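Local coordinates for hypothetical protein (Geobacillus stearothermophilus, PDB 1SFS) that is of unknown function but belongs to the Rv2525c-like, glycoside hydrolase-like family and may be a bacterial lysozyme, at residues E68-R72 with D73-R77; C45-E49 with L50-K54; F110-R114 with L115-K119. All blocks are in the same frame, centred on the assembly; numbering follows the deposited sequence. Where two conformers were deposited one is given.

Contact 1. Residues E68-R72 with D73-R77; sequences EGLTR and DEIVR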
loop_
_atom_site.group_PDB
_atom_site.type_symbol
_atom_site.label_atom_id
_atom_site.label_comp_id
_atom_site.label_asym_id
_atom_site.label_seq_id
_atom_site.Cartn_x
_atom_site.Cartn_y
_atom_site.Cartn_z
ATOM N N GLU A 68 6.506 -12.499 -1.774
ATOM C CA GLU A 68 7.835 -12.477 -2.371
ATOM C C GLU A 68 8.341 -11.066 -2.359
ATOM O O GLU A 68 7.653 -10.124 -2.792
ATOM C CB GLU A 68 7.776 -13.030 -3.776
ATOM C CG GLU A 68 7.312 -14.475 -3.820
ATOM C CD GLU A 68 7.349 -15.156 -5.150
ATOM O OE1 GLU A 68 7.344 -14.495 -6.212
ATOM O OE2 GLU A 68 7.466 -16.423 -5.104
ATOM N N GLY A 69 9.564 -10.852 -1.878
ATOM C CA GLY A 69 10.109 -9.531 -1.841
ATOM C C GLY A 69 10.527 -8.979 -3.179
ATOM O O GLY A 69 10.943 -9.679 -4.103
ATOM N N LEU A 70 10.545 -7.664 -3.280
ATOM C CA LEU A 70 11.097 -6.936 -4.386
ATOM C C LEU A 70 12.594 -7.146 -4.541
ATOM O O LEU A 70 13.253 -7.441 -3.556
ATOM C CB LEU A 70 10.815 -5.435 -4.203
ATOM C CG LEU A 70 9.426 -4.958 -4.602
ATOM C CD1 LEU A 70 9.140 -3.598 -3.946
ATOM C CD2 LEU A 70 9.269 -4.917 -6.121
ATOM N N THR A 71 13.087 -6.984 -5.739
ATOM C CA THR A 71 14.504 -6.897 -6.031
ATOM C C THR A 71 14.715 -5.689 -6.923
ATOM O O THR A 71 13.794 -5.196 -7.582
ATOM C CB THR A 71 15.036 -8.130 -6.784
ATOM O OG1 THR A 71 14.369 -8.281 -8.038
ATOM C CG2 THR A 71 14.869 -9.375 -5.917
ATOM N N ARG A 72 15.964 -5.250 -7.016
ATOM C CA ARG A 72 16.290 -4.194 -7.952
ATOM C C ARG A 72 15.970 -4.606 -9.369
ATOM O O ARG A 72 15.448 -3.791 -10.155
ATOM C CB ARG A 72 17.762 -3.765 -7.795
ATOM C CG ARG A 72 17.973 -3.015 -6.497
ATOM C CD ARG A 72 19.329 -2.361 -6.533
ATOM N NE ARG A 72 19.632 -1.509 -5.421
ATOM C CZ ARG A 72 20.023 -0.240 -5.444
ATOM N NH1 ARG A 72 20.161 0.471 -6.551
ATOM N NH2 ARG A 72 20.264 0.328 -4.255
ATOM N N ASP A 73 16.266 -5.831 -9.794
ATOM C CA ASP A 73 15.978 -6.312 -11.145
ATOM C C ASP A 73 14.473 -6.233 -11.459
ATOM O O ASP A 73 14.023 -5.827 -12.527
ATOM C CB ASP A 73 16.475 -7.724 -11.334
ATOM C CG ASP A 73 17.979 -7.847 -11.512
ATOM O OD1 ASP A 73 18.467 -8.981 -11.543
ATOM O OD2 ASP A 73 18.653 -6.825 -11.653
ATOM N N GLU A 74 13.655 -6.627 -10.469
ATOM C CA GLU A 74 12.231 -6.529 -10.676
ATOM C C GLU A 74 11.790 -5.066 -10.805
ATOM O O GLU A 74 10.936 -4.781 -11.655
ATOM C CB GLU A 74 11.516 -7.206 -9.517
ATOM C CG GLU A 74 10.011 -7.162 -9.648
ATOM C CD GLU A 74 9.214 -7.704 -8.488
ATOM O OE1 GLU A 74 7.983 -7.659 -8.604
ATOM O OE2 GLU A 74 9.801 -8.173 -7.477
ATOM N N ILE A 75 12.312 -4.173 -9.989
ATOM C CA ILE A 75 11.932 -2.772 -10.136
ATOM C C ILE A 75 12.271 -2.233 -11.512
ATOM O O ILE A 75 11.469 -1.522 -12.108
ATOM C CB ILE A 75 12.582 -1.951 -8.992
ATOM C CG1 ILE A 75 11.943 -2.371 -7.641
ATOM C CG2 ILE A 75 12.468 -0.470 -9.274
ATOM C CD1 ILE A 75 12.622 -1.787 -6.444
ATOM N N VAL A 76 13.464 -2.571 -12.020
ATOM C CA VAL A 76 13.848 -2.153 -13.345
ATOM C C VAL A 76 12.824 -2.634 -14.349
ATOM O O VAL A 76 12.386 -1.885 -15.258
ATOM C CB VAL A 76 15.262 -2.687 -13.724
ATOM C CG1 VAL A 76 15.527 -2.585 -15.206
ATOM C CG2 VAL A 76 16.319 -1.931 -12.917
ATOM N N ARG A 77 12.411 -3.887 -14.255
ATOM C CA ARG A 77 11.434 -4.332 -15.241
ATOM C C ARG A 77 10.092 -3.604 -15.132
ATOM O O ARG A 77 9.501 -3.191 -16.130
ATOM C CB ARG A 77 11.312 -5.845 -15.086
ATOM C CG ARG A 77 10.259 -6.401 -16.021
ATOM C CD ARG A 77 10.300 -7.925 -16.092
ATOM N NE ARG A 77 10.274 -8.503 -14.769
ATOM C CZ ARG A 77 11.245 -8.989 -14.023
ATOM N NH1 ARG A 77 11.003 -9.434 -12.844
ATOM N NH2 ARG A 77 12.497 -9.050 -14.508
HETATM O O HOH W 1 12.094 -9.840 -7.466
#
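Thr71 caps the N-terminus of helix 72-80 in this local contact, where the loop after strand 55-59 turns into the helix. Its OG1 accepts a hydrogen bond from Glu74 N at 3.0 Å, with an N-H...O angle of 159°. The hydroxyl is placed for this by chi1 of 61°, which sets OG1 between the backbone N and the carbonyl carbon. The same oxygen also packs against Glu74 CB. Behind the cap the first helical bonds follow. Ile75 N donates to Thr71 O at 3.0 Å, and Val76 N donates to Arg72 O. Ile75 CG1 lies 3.4 Å from Thr71 O, and Val76 CG2 rests near Arg72 O.

The extended Glu74 chain runs back toward Leu70, with CG anti to the backbone N (chi1 -180°). It crosses Leu70 at about a right angle, and its OE2 comes within 3.6 Å of Leu70 CD2. That methyl also touches Ile75 CG1 at 4.0 Å, a small apolar patch beside the carboxylate. One water joins the two polar side chains. It lies 2.8 Å from Thr71 OG1 and donates to Glu74 OE2. The other oxygen, Glu74 OE1, forms a salt bridge with Arg58 and accepts from Val38 N. Arg72 NE reaches out to Arg114 O.

The buried carboxylate of Glu74 is therefore satisfied at both oxygens. Arg58 and the nearby helix N-terminus would be expected to stabilise its negative charge, while the threonine hydroxyl accepts a first-turn N-H, that of Glu74.

Contact 2. Residues C45-E49 with L50-K54; sequences CVRTE and LGYPK
Leu50 N and Gly51 N both donate to Val46 O where helix 40-49 ends and the chain turns toward strand 55-59. The bonds are 2.8 Å from Leu50 N to Val46 O and 2.9 Å from Gly51 N to Val46 O. They reach the oxygen from opposite faces of its carbonyl plane.

From Leu50, CB lies 3.5 Å from Val46 O and also meets Val46 CG1. CG, beside the backbone N (chi1 -73°), packs on the Glu49 peptide. CD2 ends 3.8 Å from Glu49 O. Beyond the segments the side chain rests on Trp30, Val223 and Val226. Cutting Leu50 back to an alanine is likely to open a gap against these three residues and the Glu49 peptide.

Val46 CG1 also meets Pro53 CD at 4.1 Å. On the outer side Arg47 lies across Tyr52, its CD 3.5 Å from Tyr52 CE1. The arginine NE turns instead to Gln44, and Tyr52 OH bonds to Tyr81 O. Gly51 O takes a CA-H...O contact from Arg47 CA at 3.2 Å. Cys45, in the last helical turns, is disulfide-bonded to Cys224.

One carbonyl thus takes two donors as the helix stops, and Leu50, Val46 and Pro53 seat the turn on strand 29-33.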
loop_
_atom_site.group_PDB
_atom_site.type_symbol
_atom_site.label_atom_id
_atom_site.label_comp_id
_atom_site.label_asym_id
_atom_site.label_seq_id
_atom_site.Cartn_x
_atom_site.Cartn_y
_atom_site.Cartn_z
ATOM N N CYS A 45 0.219 -11.224 -18.669
ATOM C CA CYS A 45 -1.089 -11.750 -18.277
ATOM C C CYS A 45 -2.010 -10.611 -17.939
ATOM O O CYS A 45 -3.137 -10.508 -18.429
ATOM C CB CYS A 45 -1.012 -12.701 -17.069
ATOM S SG CYS A 45 -2.552 -13.490 -16.547
ATOM N N VAL A 46 -1.557 -9.746 -17.059
ATOM C CA VAL A 46 -2.402 -8.618 -16.656
ATOM C C VAL A 46 -2.759 -7.718 -17.839
ATOM O O VAL A 46 -3.893 -7.364 -18.057
ATOM C CB VAL A 46 -1.739 -7.845 -15.519
ATOM C CG1 VAL A 46 -2.503 -6.573 -15.196
ATOM C CG2 VAL A 46 -1.648 -8.698 -14.252
ATOM N N ARG A 47 -1.725 -7.334 -18.597
ATOM C CA ARG A 47 -1.845 -6.368 -19.681
ATOM C C ARG A 47 -2.892 -6.881 -20.644
ATOM O O ARG A 47 -3.753 -6.073 -21.100
ATOM C CB ARG A 47 -0.524 -6.107 -20.426
ATOM C CG ARG A 47 -0.628 -5.019 -21.532
ATOM C CD ARG A 47 0.740 -4.722 -22.158
ATOM N NE ARG A 47 1.258 -5.791 -22.974
ATOM C CZ ARG A 47 0.949 -5.983 -24.263
ATOM N NH1 ARG A 47 1.528 -7.017 -24.895
ATOM N NH2 ARG A 47 0.083 -5.140 -24.857
ATOM N N THR A 48 -2.902 -8.134 -21.009
ATOM C CA THR A 48 -3.752 -8.665 -22.048
ATOM C C THR A 48 -5.080 -9.182 -21.498
ATOM O O THR A 48 -6.095 -9.197 -22.226
ATOM C CB THR A 48 -3.053 -9.766 -22.857
ATOM O OG1 THR A 48 -2.694 -10.862 -22.005
ATOM C CG2 THR A 48 -1.765 -9.265 -23.517
ATOM N N GLU A 49 -5.146 -9.654 -20.252
ATOM C CA GLU A 49 -6.352 -10.217 -19.667
ATOM C C GLU A 49 -7.174 -9.234 -18.809
ATOM O O GLU A 49 -8.381 -9.495 -18.605
ATOM C CB GLU A 49 -6.101 -11.396 -18.723
ATOM C CG GLU A 49 -5.457 -12.589 -19.371
ATOM C CD GLU A 49 -6.319 -13.462 -20.255
ATOM O OE1 GLU A 49 -7.548 -13.554 -20.047
ATOM O OE2 GLU A 49 -5.761 -14.117 -21.155
ATOM N N LEU A 50 -6.553 -8.185 -18.305
ATOM C CA LEU A 50 -7.255 -7.258 -17.400
ATOM C C LEU A 50 -7.127 -5.832 -17.870
ATOM O O LEU A 50 -8.158 -5.109 -17.878
ATOM C CB LEU A 50 -6.709 -7.379 -15.972
ATOM C CG LEU A 50 -7.112 -8.639 -15.220
ATOM C CD1 LEU A 50 -6.294 -8.735 -13.930
ATOM C CD2 LEU A 50 -8.619 -8.735 -14.914
ATOM N N GLY A 51 -5.958 -5.365 -18.187
ATOM C CA GLY A 51 -5.765 -4.012 -18.552
ATOM C C GLY A 51 -4.332 -3.562 -18.287
ATOM O O GLY A 51 -3.490 -4.315 -17.848
ATOM N N TYR A 52 -4.058 -2.301 -18.571
ATOM C CA TYR A 52 -2.703 -1.800 -18.447
ATOM C C TYR A 52 -2.538 -1.146 -17.074
ATOM O O TYR A 52 -3.104 -0.088 -16.835
ATOM C CB TYR A 52 -2.388 -0.763 -19.573
ATOM C CG TYR A 52 -0.918 -0.761 -19.783
ATOM C CD1 TYR A 52 -0.363 -1.365 -20.920
ATOM C CD2 TYR A 52 -0.042 -0.206 -18.882
ATOM C CE1 TYR A 52 1.011 -1.372 -21.110
ATOM C CE2 TYR A 52 1.349 -0.249 -19.037
ATOM C CZ TYR A 52 1.859 -0.830 -20.146
ATOM O OH TYR A 52 3.213 -0.901 -20.357
ATOM N N PRO A 53 -1.801 -1.758 -16.150
ATOM C CA PRO A 53 -1.741 -1.172 -14.805
ATOM C C PRO A 53 -0.873 0.055 -14.816
ATOM O O PRO A 53 0.222 0.043 -15.401
ATOM C CB PRO A 53 -1.174 -2.314 -13.990
ATOM C CG PRO A 53 -0.247 -3.008 -14.966
ATOM C CD PRO A 53 -0.963 -2.948 -16.291
ATOM N N LYS A 54 -1.268 1.105 -14.111
ATOM C CA LYS A 54 -0.440 2.289 -13.972
ATOM C C LYS A 54 0.478 2.182 -12.753
ATOM O O LYS A 54 1.488 2.905 -12.672
ATOM C CB LYS A 54 -1.267 3.557 -13.932
ATOM C CG LYS A 54 -2.195 3.715 -15.098
ATOM C CD LYS A 54 -1.721 3.291 -16.475
ATOM C CE LYS A 54 -2.738 3.388 -17.622
ATOM N NZ LYS A 54 -3.978 2.473 -17.461
#

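Contact 3. Residues F110-R114 with L115-K119; sequences FHARR and LGIPK
Ala112 O accepts from Ile117 N at 3.0 Å in a Schellman motif that closes helix 98-114. Gly116, with positive phi of 78°, is the first residue to leave the helical path. Its N donates to Arg113 O at 2.9 Å, but from above the carbonyl plane, 66° out of it. Leu115 N bonds to His111 O at 3.0 Å and adds a weak bond to Ala112 O.

The apolar contact spans the same turn. Ile117 CG1 stands anti to the carbonyl carbon (chi1 -57°), and the extended chain carries CD1 to 4.2 Å from Ala112 CB. Ile117 CD1 also meets Ala112 CA. Leu115, just past the helix, lies back against its last turn. Its CB, CG and CD1 all pack near His111 O, with Leu115 CG closest at 3.3 Å.

Further out, Leu115 rests on Leu60 and His111 on Ser61, so the helix end is seated against the loop after strand 55-59. Ile117 O receives Tyr150 OH, which pins the outgoing chain on its way to strand 122-126. Pro118, next along the chain, touches the C-terminal Tyr240.

In the last turn of the helix, Phe110 CD2 sits 4.0 Å above the His111 ring plane, over its centre.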
loop_
_atom_site.group_PDB
_atom_site.type_symbol
_atom_site.label_atom_id
_atom_site.label_comp_id
_atom_site.label_asym_id
_atom_site.label_seq_id
_atom_site.Cartn_x
_atom_site.Cartn_y
_atom_site.Cartn_z
ATOM N N PHE A 110 14.884 0.655 5.681
ATOM C CA PHE A 110 16.080 -0.138 5.363
ATOM C C PHE A 110 15.909 -0.902 4.076
ATOM O O PHE A 110 16.799 -0.909 3.220
ATOM C CB PHE A 110 16.349 -1.051 6.554
ATOM C CG PHE A 110 17.338 -2.156 6.306
ATOM C CD1 PHE A 110 18.680 -1.844 6.338
ATOM C CD2 PHE A 110 16.953 -3.469 6.096
ATOM C CE1 PHE A 110 19.646 -2.848 6.135
ATOM C CE2 PHE A 110 17.873 -4.461 5.905
ATOM C CZ PHE A 110 19.189 -4.128 5.976
ATOM N N HIS A 111 14.778 -1.565 3.903
ATOM C CA HIS A 111 14.526 -2.301 2.699
ATOM C C HIS A 111 14.375 -1.354 1.503
ATOM O O HIS A 111 14.898 -1.668 0.412
ATOM C CB HIS A 111 13.310 -3.226 2.787
ATOM C CG HIS A 111 13.567 -4.408 3.668
ATOM N ND1 HIS A 111 14.364 -5.425 3.239
ATOM C CD2 HIS A 111 13.194 -4.718 4.926
ATOM C CE1 HIS A 111 14.460 -6.347 4.183
ATOM N NE2 HIS A 111 13.777 -5.959 5.251
ATOM N N ALA A 112 13.672 -0.251 1.672
ATOM C CA ALA A 112 13.475 0.686 0.568
ATOM C C ALA A 112 14.835 1.220 0.067
ATOM O O ALA A 112 15.060 1.342 -1.121
ATOM C CB ALA A 112 12.568 1.809 1.019
ATOM N N ARG A 113 15.727 1.542 0.995
ATOM C CA ARG A 113 17.035 2.065 0.571
ATOM C C ARG A 113 17.832 1.022 -0.186
ATOM O O ARG A 113 18.430 1.314 -1.220
ATOM C CB ARG A 113 17.788 2.576 1.797
ATOM C CG ARG A 113 17.148 3.838 2.355
ATOM C CD ARG A 113 17.781 4.346 3.608
ATOM N NE ARG A 113 17.460 5.688 4.056
ATOM C CZ ARG A 113 17.682 6.149 5.283
ATOM N NH1 ARG A 113 18.234 5.370 6.196
ATOM N NH2 ARG A 113 17.361 7.400 5.619
ATOM N N ARG A 114 17.770 -0.253 0.447
ATOM C CA ARG A 114 18.503 -1.385 -0.157
ATOM C C ARG A 114 18.056 -1.554 -1.597
ATOM O O ARG A 114 18.915 -1.894 -2.436
ATOM C CB ARG A 114 18.299 -2.657 0.626
ATOM C CG ARG A 114 18.921 -3.941 0.077
ATOM C CD ARG A 114 18.418 -5.065 1.053
ATOM N NE ARG A 114 19.527 -5.338 1.943
ATOM C CZ ARG A 114 19.393 -6.266 2.901
ATOM N NH1 ARG A 114 18.217 -6.872 2.974
ATOM N NH2 ARG A 114 20.351 -6.587 3.739
ATOM N N LEU A 115 16.780 -1.307 -1.915
ATOM C CA LEU A 115 16.199 -1.452 -3.226
ATOM C C LEU A 115 16.383 -0.243 -4.096
ATOM O O LEU A 115 15.993 -0.275 -5.265
ATOM C CB LEU A 115 14.715 -1.765 -3.031
ATOM C CG LEU A 115 14.414 -3.151 -2.518
ATOM C CD1 LEU A 115 12.965 -3.231 -2.018
ATOM C CD2 LEU A 115 14.688 -4.255 -3.523
ATOM N N GLY A 116 16.915 0.860 -3.595
ATOM C CA GLY A 116 17.115 2.038 -4.399
ATOM C C GLY A 116 15.850 2.851 -4.632
ATOM O O GLY A 116 15.786 3.628 -5.577
ATOM N N ILE A 117 14.850 2.734 -3.759
ATOM C CA ILE A 117 13.653 3.566 -3.896
ATOM C C ILE A 117 14.005 4.965 -3.466
ATOM O O ILE A 117 14.548 5.127 -2.345
ATOM C CB ILE A 117 12.474 3.027 -3.086
ATOM C CG1 ILE A 117 12.190 1.597 -3.510
ATOM C CG2 ILE A 117 11.291 3.975 -3.216
ATOM C CD1 ILE A 117 11.062 0.919 -2.791
ATOM N N PRO A 118 13.811 5.994 -4.270
ATOM C CA PRO A 118 14.211 7.351 -3.890
ATOM C C PRO A 118 13.365 7.940 -2.756
ATOM O O PRO A 118 12.295 7.447 -2.441
ATOM C CB PRO A 118 13.971 8.158 -5.182
ATOM C CG PRO A 118 13.431 7.291 -6.193
ATOM C CD PRO A 118 13.237 5.917 -5.642
ATOM N N LYS A 119 13.886 9.019 -2.191
ATOM C CA LYS A 119 13.137 9.790 -1.187
ATOM C C LYS A 119 11.877 10.431 -1.768
ATOM O O LYS A 119 11.660 10.509 -2.995
ATOM C CB LYS A 119 14.085 10.849 -0.548
ATOM C CG LYS A 119 15.062 10.139 0.398
ATOM C CD LYS A 119 15.804 11.171 1.232
ATOM C CE LYS A 119 17.014 10.567 1.897
ATOM N NZ LYS A 119 17.610 11.365 3.011
#

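All three contacts are partly buried helix ends near the surface of one chain. Contact 1 starts a helix, whereas contacts 2 and 3 end one. The start uses a side-chain hydroxyl and a buried carboxylate, while both ends use backbone N-H groups and a glycine. Only contact 3 is a Schellman motif. Contacts 2 and 1 lie in the loops before and after strand 55-59, each with its adjoining helix. Contacts 1 and 3 touch each other, with Arg72 NE 3.1 Å from Arg114 O and Leu70 O packed on Leu115 CD2. Contact 2 stands apart, its centre about 27 Å from that of contact 3.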